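PDB 1OXX: glucose import ATP-binding protein GlcV from Sulfolobus solfataricus, which binds and hydrolyses ATP to supply the energy for glucose uptake by the membrane ABC transporter to which it belongs. Local coordinates for residues N27-P39 / K184-S198. The protein carries 1 engineered substitution. Sequence-based numbering, arbitrary orientation.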
ATOM      1  N   ASN A  27      -7.527  15.661   3.637  1.00  3.85           N
ATOM      2  CA  ASN A  27      -7.757  16.029   5.027  1.00  3.67           C
ATOM      3  C   ASN A  27      -7.764  14.733   5.824  1.00  5.16           C
ATOM      4  O   ASN A  27      -8.715  13.937   5.728  1.00  6.97           O
ATOM      5  CB  ASN A  27      -9.089  16.760   5.230  1.00  6.24           C
ATOM      6  CG  ASN A  27      -9.212  18.023   4.398  1.00  7.31           C
ATOM      7  OD1 ASN A  27      -8.242  18.763   4.213  1.00  7.20           O
ATOM      8  ND2 ASN A  27     -10.435  18.311   3.934  1.00  6.04           N
ATOM      9  N   ILE A  28      -6.687  14.465   6.565  1.00  5.15           N
ATOM     10  CA  ILE A  28      -6.556  13.252   7.381  1.00  6.70           C
ATOM     11  C   ILE A  28      -6.991  13.577   8.793  1.00  5.35           C
ATOM     12  O   ILE A  28      -6.496  14.520   9.397  1.00  7.52           O
ATOM     13  CB  ILE A  28      -5.088  12.764   7.368  1.00  7.50           C
ATOM     14  CG1 ILE A  28      -4.666  12.445   5.935  1.00  8.39           C
ATOM     15  CG2 ILE A  28      -4.919  11.539   8.241  1.00  8.14           C
ATOM     16  CD1 ILE A  28      -3.197  12.094   5.782  1.00 10.38           C
ATOM     17  N   GLU A  29      -7.934  12.803   9.312  1.00  6.31           N
ATOM     18  CA  GLU A  29      -8.509  13.089  10.614  1.00  6.03           C
ATOM     19  C   GLU A  29      -7.665  12.567  11.763  1.00  6.96           C
ATOM     20  O   GLU A  29      -6.811  11.701  11.603  1.00  7.38           O
ATOM     21  CB  GLU A  29      -9.915  12.487  10.687  1.00 10.16           C
ATOM     22  CG  GLU A  29     -10.888  13.122   9.699  1.00 11.95           C
ATOM     23  CD  GLU A  29     -11.056  14.624   9.887  1.00 18.54           C
ATOM     24  OE1 GLU A  29     -10.984  15.106  11.033  1.00 24.12           O
ATOM     25  OE2 GLU A  29     -11.253  15.338   8.875  1.00 17.57           O
ATOM     26  N   ASN A  30      -7.897  13.159  12.929  1.00  9.44           N
ATOM     27  CA  ASN A  30      -7.221  12.769  14.141  1.00  8.69           C
ATOM     28  C   ASN A  30      -7.431  11.287  14.408  1.00  7.21           C
ATOM     29  O   ASN A  30      -8.569  10.807  14.486  1.00  9.42           O
ATOM     30  CB  ASN A  30      -7.794  13.619  15.293  1.00 12.28           C
ATOM     31  CG  ASN A  30      -7.164  13.318  16.631  1.00 23.13           C
ATOM     32  OD1 ASN A  30      -6.766  14.233  17.351  1.00 43.15           O
ATOM     33  ND2 ASN A  30      -7.098  12.043  16.988  1.00 36.67           N
ATOM     34  N   GLY A  31      -6.324  10.557  14.532  1.00  7.02           N
ATOM     35  CA  GLY A  31      -6.357   9.147  14.861  1.00  7.38           C
ATOM     36  C   GLY A  31      -6.654   8.231  13.688  1.00  8.62           C
ATOM     37  O   GLY A  31      -6.792   7.012  13.859  1.00 10.57           O
ATOM     38  N   GLU A  32      -6.762   8.808  12.502  1.00  7.20           N
ATOM     39  CA  GLU A  32      -7.060   8.017  11.316  1.00  6.41           C
ATOM     40  C   GLU A  32      -5.848   7.215  10.846  1.00  8.08           C
ATOM     41  O   GLU A  32      -4.721   7.647  11.002  1.00  7.33           O
ATOM     42  CB  GLU A  32      -7.585   8.921  10.194  1.00  6.43           C
ATOM     43  CG  GLU A  32      -8.039   8.152   8.951  1.00  9.99           C
ATOM     44  CD  GLU A  32      -8.739   9.021   7.917  1.00 12.36           C
ATOM     45  OE1 GLU A  32      -8.449  10.225   7.840  1.00  9.38           O
ATOM     46  OE2 GLU A  32      -9.595   8.488   7.165  1.00 12.82           O
ATOM     47  N   ARG A  33      -6.110   6.020  10.307  1.00  7.47           N
ATOM     48  CA  ARG A  33      -5.112   5.177   9.679  1.00  9.65           C
ATOM     49  C   ARG A  33      -5.281   5.374   8.175  1.00  7.92           C
ATOM     50  O   ARG A  33      -6.247   4.883   7.574  1.00  8.91           O
ATOM     51  CB  ARG A  33      -5.320   3.713  10.075  1.00  9.63           C
ATOM     52  CG  ARG A  33      -5.166   3.460  11.572  0.50 12.91           C
ATOM     53  CD  ARG A  33      -5.449   2.025  12.002  0.50  5.89           C
ATOM     54  NE  ARG A  33      -6.223   1.281  11.012  0.50 29.69           N
ATOM     55  CZ  ARG A  33      -6.524  -0.009  11.114  0.50 24.04           C
ATOM     56  NH1 ARG A  33      -6.135  -0.704  12.177  0.50 29.62           N
ATOM     57  NH2 ARG A  33      -7.219  -0.608  10.157  0.50 20.39           N
ATOM     58  N   PHE A  34      -4.377   6.154   7.601  1.00  5.96           N
ATOM     59  CA  PHE A  34      -4.414   6.516   6.201  1.00  6.84           C
ATOM     60  C   PHE A  34      -3.258   5.900   5.446  1.00  7.26           C
ATOM     61  O   PHE A  34      -2.129   5.898   5.912  1.00  8.56           O
ATOM     62  CB  PHE A  34      -4.380   8.033   6.038  1.00  9.21           C
ATOM     63  CG  PHE A  34      -4.807   8.507   4.691  1.00  7.55           C
ATOM     64  CD1 PHE A  34      -6.139   8.765   4.429  1.00  8.45           C
ATOM     65  CD2 PHE A  34      -3.896   8.709   3.683  1.00  8.76           C
ATOM     66  CE1 PHE A  34      -6.536   9.195   3.205  1.00  9.19           C
ATOM     67  CE2 PHE A  34      -4.303   9.136   2.433  1.00 11.43           C
ATOM     68  CZ  PHE A  34      -5.626   9.381   2.206  1.00 10.53           C
ATOM     69  N   GLY A  35      -3.547   5.375   4.274  1.00  6.99           N
ATOM     70  CA  GLY A  35      -2.504   4.831   3.435  1.00  5.39           C
ATOM     71  C   GLY A  35      -2.394   5.505   2.078  1.00  8.00           C
ATOM     72  O   GLY A  35      -3.346   6.103   1.585  1.00  8.30           O
ATOM     73  N   ILE A  36      -1.208   5.408   1.483  1.00  6.81           N
ATOM     74  CA  ILE A  36      -0.988   5.840   0.115  1.00  7.53           C
ATOM     75  C   ILE A  36      -0.389   4.670  -0.681  1.00  7.64           C
ATOM     76  O   ILE A  36       0.599   4.042  -0.243  1.00  9.06           O
ATOM     77  CB  ILE A  36      -0.034   7.066   0.049  1.00 10.30           C
ATOM     78  CG1 ILE A  36      -0.615   8.296   0.768  1.00 14.78           C
ATOM     79  CG2 ILE A  36       0.265   7.411  -1.369  1.00 15.18           C
ATOM     80  CD1 ILE A  36      -1.670   9.018  -0.014  1.00 23.19           C
ATOM     81  N   LEU A  37      -1.014   4.366  -1.817  1.00  5.05           N
ATOM     82  CA  LEU A  37      -0.555   3.378  -2.783  1.00  6.66           C
ATOM     83  C   LEU A  37      -0.211   4.095  -4.085  1.00  8.55           C
ATOM     84  O   LEU A  37      -0.843   5.098  -4.404  1.00  8.81           O
ATOM     85  CB  LEU A  37      -1.671   2.386  -3.116  1.00 13.88           C
ATOM     86  CG  LEU A  37      -1.972   1.356  -2.022  0.50 14.10           C
ATOM     87  CD1 LEU A  37      -3.255   0.580  -2.340  0.50  8.73           C
ATOM     88  CD2 LEU A  37      -0.815   0.399  -1.754  0.50  5.63           C
ATOM     89  N   GLY A  38       0.754   3.579  -4.864  1.00 12.66           N
ATOM     90  CA  GLY A  38       1.095   4.156  -6.161  1.00 12.32           C
ATOM     91  C   GLY A  38       2.304   3.525  -6.846  1.00 13.33           C
ATOM     92  O   GLY A  38       3.073   2.849  -6.183  1.00 15.63           O
ATOM     93  N   PRO A  39       2.459   3.745  -8.153  1.00 13.76           N
ATOM     94  CA  PRO A  39       3.582   3.165  -8.909  1.00  9.57           C
ATOM     95  C   PRO A  39       4.934   3.769  -8.560  1.00 21.25           C
ATOM     96  O   PRO A  39       5.942   3.126  -8.834  1.00 21.42           O
ATOM     97  CB  PRO A  39       3.256   3.511 -10.373  1.00 14.37           C
ATOM     98  CG  PRO A  39       1.848   3.976 -10.377  1.00 24.44           C
ATOM     99  CD  PRO A  39       1.572   4.539  -9.018  1.00 13.86           C
ATOM    100  N   LYS A 184      -0.594  -2.320  14.157  1.00 11.98           N
ATOM    101  CA  LYS A 184      -2.020  -2.142  14.435  1.00 11.36           C
ATOM    102  C   LYS A 184      -2.253  -1.999  15.936  1.00 10.01           C
ATOM    103  O   LYS A 184      -2.989  -1.108  16.387  1.00 10.63           O
ATOM    104  CB  LYS A 184      -2.795  -3.340  13.883  1.00 13.76           C
ATOM    105  CG  LYS A 184      -4.292  -3.315  14.150  0.50  8.83           C
ATOM    106  CD  LYS A 184      -5.010  -4.430  13.399  0.50 21.42           C
ATOM    107  CE  LYS A 184      -6.493  -4.460  13.733  0.50 24.66           C
ATOM    108  NZ  LYS A 184      -7.238  -5.447  12.902  0.50 36.47           N
ATOM    109  N   GLU A 185      -1.615  -2.867  16.720  1.00  9.55           N
ATOM    110  CA  GLU A 185      -1.751  -2.835  18.173  1.00 10.27           C
ATOM    111  C   GLU A 185      -1.239  -1.521  18.753  1.00 12.06           C
ATOM    112  O   GLU A 185      -1.883  -0.910  19.604  1.00 10.36           O
ATOM    113  CB  GLU A 185      -0.998  -4.017  18.791  1.00 16.64           C
ATOM    114  N   VAL A 186      -0.066  -1.098  18.301  1.00  8.12           N
ATOM    115  CA  VAL A 186       0.516   0.159  18.743  1.00  7.74           C
ATOM    116  C   VAL A 186      -0.413   1.324  18.438  1.00  4.08           C
ATOM    117  O   VAL A 186      -0.644   2.192  19.286  1.00  6.29           O
ATOM    118  CB  VAL A 186       1.875   0.395  18.050  1.00 11.16           C
ATOM    119  CG1 VAL A 186       2.267   1.858  18.079  1.00 13.34           C
ATOM    120  CG2 VAL A 186       2.941  -0.496  18.665  1.00 15.59           C
ATOM    121  N   GLN A 187      -0.943   1.372  17.224  1.00  6.68           N
ATOM    122  CA  GLN A 187      -1.815   2.471  16.844  1.00  7.43           C
ATOM    123  C   GLN A 187      -3.052   2.503  17.724  1.00  5.92           C
ATOM    124  O   GLN A 187      -3.473   3.571  18.172  1.00  9.09           O
ATOM    125  CB  GLN A 187      -2.201   2.384  15.366  1.00  7.24           C
ATOM    126  CG  GLN A 187      -2.886   3.648  14.842  1.00  7.71           C
ATOM    127  CD  GLN A 187      -4.351   3.747  15.254  1.00  7.94           C
ATOM    128  OE1 GLN A 187      -5.037   2.723  15.395  1.00  9.37           O
ATOM    129  NE2 GLN A 187      -4.842   4.976  15.433  1.00  7.18           N
ATOM    130  N   SER A 188      -3.633   1.336  17.994  1.00  6.55           N
ATOM    131  CA  SER A 188      -4.830   1.253  18.826  1.00  8.79           C
ATOM    132  C   SER A 188      -4.568   1.751  20.233  1.00  8.12           C
ATOM    133  O   SER A 188      -5.380   2.500  20.808  1.00 13.17           O
ATOM    134  CB  SER A 188      -5.315  -0.198  18.906  1.00 15.87           C
ATOM    135  OG  SER A 188      -6.530  -0.268  19.636  1.00 28.28           O
ATOM    136  N   ARG A 189      -3.442   1.317  20.792  1.00  6.78           N
ATOM    137  CA  ARG A 189      -3.043   1.648  22.150  1.00  6.68           C
ATOM    138  C   ARG A 189      -2.748   3.132  22.328  1.00 10.86           C
ATOM    139  O   ARG A 189      -3.108   3.725  23.334  1.00 11.70           O
ATOM    140  CB  ARG A 189      -1.806   0.830  22.511  1.00 12.57           C
ATOM    141  CG  ARG A 189      -1.227   1.127  23.853  1.00 17.89           C
ATOM    142  CD  ARG A 189      -0.244   0.070  24.310  1.00 15.41           C
ATOM    143  NE  ARG A 189       0.898  -0.031  23.409  1.00 14.15           N
ATOM    144  CZ  ARG A 189       1.850   0.880  23.341  1.00 22.14           C
ATOM    145  NH1 ARG A 189       1.775   1.954  24.109  1.00 19.04           N
ATOM    146  NH2 ARG A 189       2.866   0.729  22.508  1.00 29.09           N
ATOM    147  N   LEU A 190      -2.094   3.735  21.339  1.00  6.66           N
ATOM    148  CA  LEU A 190      -1.704   5.136  21.445  1.00  7.06           C
ATOM    149  C   LEU A 190      -2.704   6.122  20.838  1.00  7.32           C
ATOM    150  O   LEU A 190      -2.722   7.287  21.246  1.00 10.00           O
ATOM    151  CB  LEU A 190      -0.349   5.334  20.759  1.00  5.82           C
ATOM    152  CG  LEU A 190       0.836   4.591  21.379  1.00  7.09           C
ATOM    153  CD1 LEU A 190       2.108   4.840  20.601  1.00 10.32           C
ATOM    154  CD2 LEU A 190       1.074   5.038  22.814  1.00  9.81           C
ATOM    155  N   GLY A 191      -3.501   5.671  19.871  1.00  6.15           N
ATOM    156  CA  GLY A 191      -4.469   6.521  19.204  1.00  6.98           C
ATOM    157  C   GLY A 191      -3.845   7.525  18.257  1.00 10.26           C
ATOM    158  O   GLY A 191      -4.498   8.488  17.863  1.00  9.05           O
ATOM    159  N   VAL A 192      -2.588   7.298  17.884  1.00  7.91           N
ATOM    160  CA  VAL A 192      -1.895   8.218  16.983  1.00  5.04           C
ATOM    161  C   VAL A 192      -2.514   8.191  15.584  1.00  5.31           C
ATOM    162  O   VAL A 192      -3.014   7.179  15.132  1.00  6.74           O
ATOM    163  CB  VAL A 192      -0.398   7.855  16.812  1.00  8.69           C
ATOM    164  CG1 VAL A 192       0.380   8.100  18.100  1.00 10.90           C
ATOM    165  CG2 VAL A 192      -0.236   6.437  16.354  1.00  8.19           C
ATOM    166  N   THR A 193      -2.457   9.319  14.905  1.00  5.75           N
ATOM    167  CA  THR A 193      -2.742   9.344  13.492  1.00  4.73           C
ATOM    168  C   THR A 193      -1.628   8.518  12.852  1.00  3.40           C
ATOM    169  O   THR A 193      -0.470   8.530  13.302  1.00  4.13           O
ATOM    170  CB  THR A 193      -2.725  10.777  13.005  1.00  3.82           C
ATOM    171  OG1 THR A 193      -3.731  11.533  13.703  1.00  5.74           O
ATOM    172  CG2 THR A 193      -3.092  10.883  11.500  1.00  5.56           C
ATOM    173  N   LEU A 194      -1.953   7.816  11.776  1.00  6.60           N
ATOM    174  CA  LEU A 194      -0.975   6.947  11.156  1.00  5.37           C
ATOM    175  C   LEU A 194      -1.039   7.116   9.650  1.00  9.38           C
ATOM    176  O   LEU A 194      -2.131   7.119   9.071  1.00  7.83           O
ATOM    177  CB  LEU A 194      -1.266   5.498  11.527  1.00  6.43           C
ATOM    178  CG  LEU A 194      -0.297   4.481  10.936  1.00  8.70           C
ATOM    179  CD1 LEU A 194      -0.254   3.211  11.750  1.00 14.75           C
ATOM    180  CD2 LEU A 194      -0.672   4.191   9.498  1.00 11.64           C
ATOM    181  N   LEU A 195       0.117   7.238   9.007  1.00  6.31           N
ATOM    182  CA  LEU A 195       0.189   7.328   7.563  1.00  7.11           C
ATOM    183  C   LEU A 195       1.198   6.275   7.118  1.00  7.55           C
ATOM    184  O   LEU A 195       2.350   6.272   7.575  1.00  7.09           O
ATOM    185  CB  LEU A 195       0.652   8.701   7.087  1.00  8.08           C
ATOM    186  CG  LEU A 195       0.892   8.887   5.582  1.00 10.31           C
ATOM    187  CD1 LEU A 195      -0.381   8.738   4.788  1.00 13.04           C
ATOM    188  CD2 LEU A 195       1.539  10.243   5.292  1.00 13.88           C
ATOM    189  N   VAL A 196       0.768   5.404   6.220  1.00  8.88           N
ATOM    190  CA  VAL A 196       1.644   4.358   5.697  1.00  6.45           C
ATOM    191  C   VAL A 196       1.672   4.475   4.190  1.00  8.62           C
ATOM    192  O   VAL A 196       0.627   4.627   3.553  1.00  9.51           O
ATOM    193  CB  VAL A 196       1.188   2.960   6.130  1.00  7.48           C
ATOM    194  CG1 VAL A 196      -0.229   2.696   5.685  1.00  5.78           C
ATOM    195  CG2 VAL A 196       2.126   1.869   5.565  1.00  6.98           C
ATOM    196  N   VAL A 197       2.868   4.446   3.619  1.00  7.73           N
ATOM    197  CA  VAL A 197       3.007   4.413   2.173  1.00  9.39           C
ATOM    198  C   VAL A 197       3.731   3.128   1.815  1.00 10.99           C
ATOM    199  O   VAL A 197       4.672   2.715   2.501  1.00 10.85           O
ATOM    200  CB  VAL A 197       3.724   5.646   1.581  1.00 17.82           C
ATOM    201  CG1 VAL A 197       3.114   6.927   2.115  1.00 30.04           C
ATOM    202  CG2 VAL A 197       5.206   5.598   1.862  1.00 13.33           C
ATOM    203  N   SER A 198       3.298   2.476   0.733  1.00 12.17           N
ATOM    204  CA  SER A 198       3.873   1.204   0.346  1.00 12.90           C
ATOM    205  C   SER A 198       3.521   0.867  -1.092  1.00 10.05           C
ATOM    206  O   SER A 198       2.574   1.431  -1.639  1.00 18.24           O
ATOM    207  CB  SER A 198       3.335   0.076   1.242  1.00 12.22           C
ATOM    208  OG  SER A 198       3.937  -1.174   0.970  1.00 14.70           O
TER
HETATM  209  O   HOH W   1      -5.083  -0.044  14.699  1.00 19.15           O
HETATM  210  O   HOH W   2       1.851   1.137  -3.940  1.00 24.37           O
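The F34 ring meets L195 at its edge, CD2 lying 3.7 Å from L195 CD1, while I28 CG1 rests over one ring face, offset toward the rim, and I36 CD1 reaches the edge in plane. L195 CD1 thus sits among F34, I36 and I28, on the sheet face that F47 and I51 of helix 41-52 cover. In the conformer described here, one of two, the R33 guanidinium is likewise approached at its edge, by K184 CG, 3.8 Å from NH1, and by water 1 in its plane; NH2 forms a salt bridge with D209. The Q187 amide plane stands 78° from the guanidinium, its OE1 3.5 Å from R33 CD. Bent at chi2 (-78°), Q187 sends NE2 back to V192 O at 2.9 Å, the acceptor lying in the amide plane. Water 1 accepts from R33 NH1 and donates to Q187 OE1 and K184 O, joining helix 176-190 to strand 33-37. With an alanine at Q187, V192 O would probably lose its amide donor, water 1 one of its acceptors, and the aliphatic part of R33 its cover. T193 OG1 accepts a bond from G31 N (2.9 Å, 164°) and donates to V2 O, tying down the type II turn from E29 to E32. Beyond it the strands run parallel, with backbone bonds from L194 N to E32 O through I36 N to V196 O. This pairing, in the core sheet of the P-loop NTPase fold, sets the Walker A loop beside the end of strand 193-198, where K44 NZ bonds G38 O and S198 lies by E166, K44 and E166 both being inferred ATP-site residues.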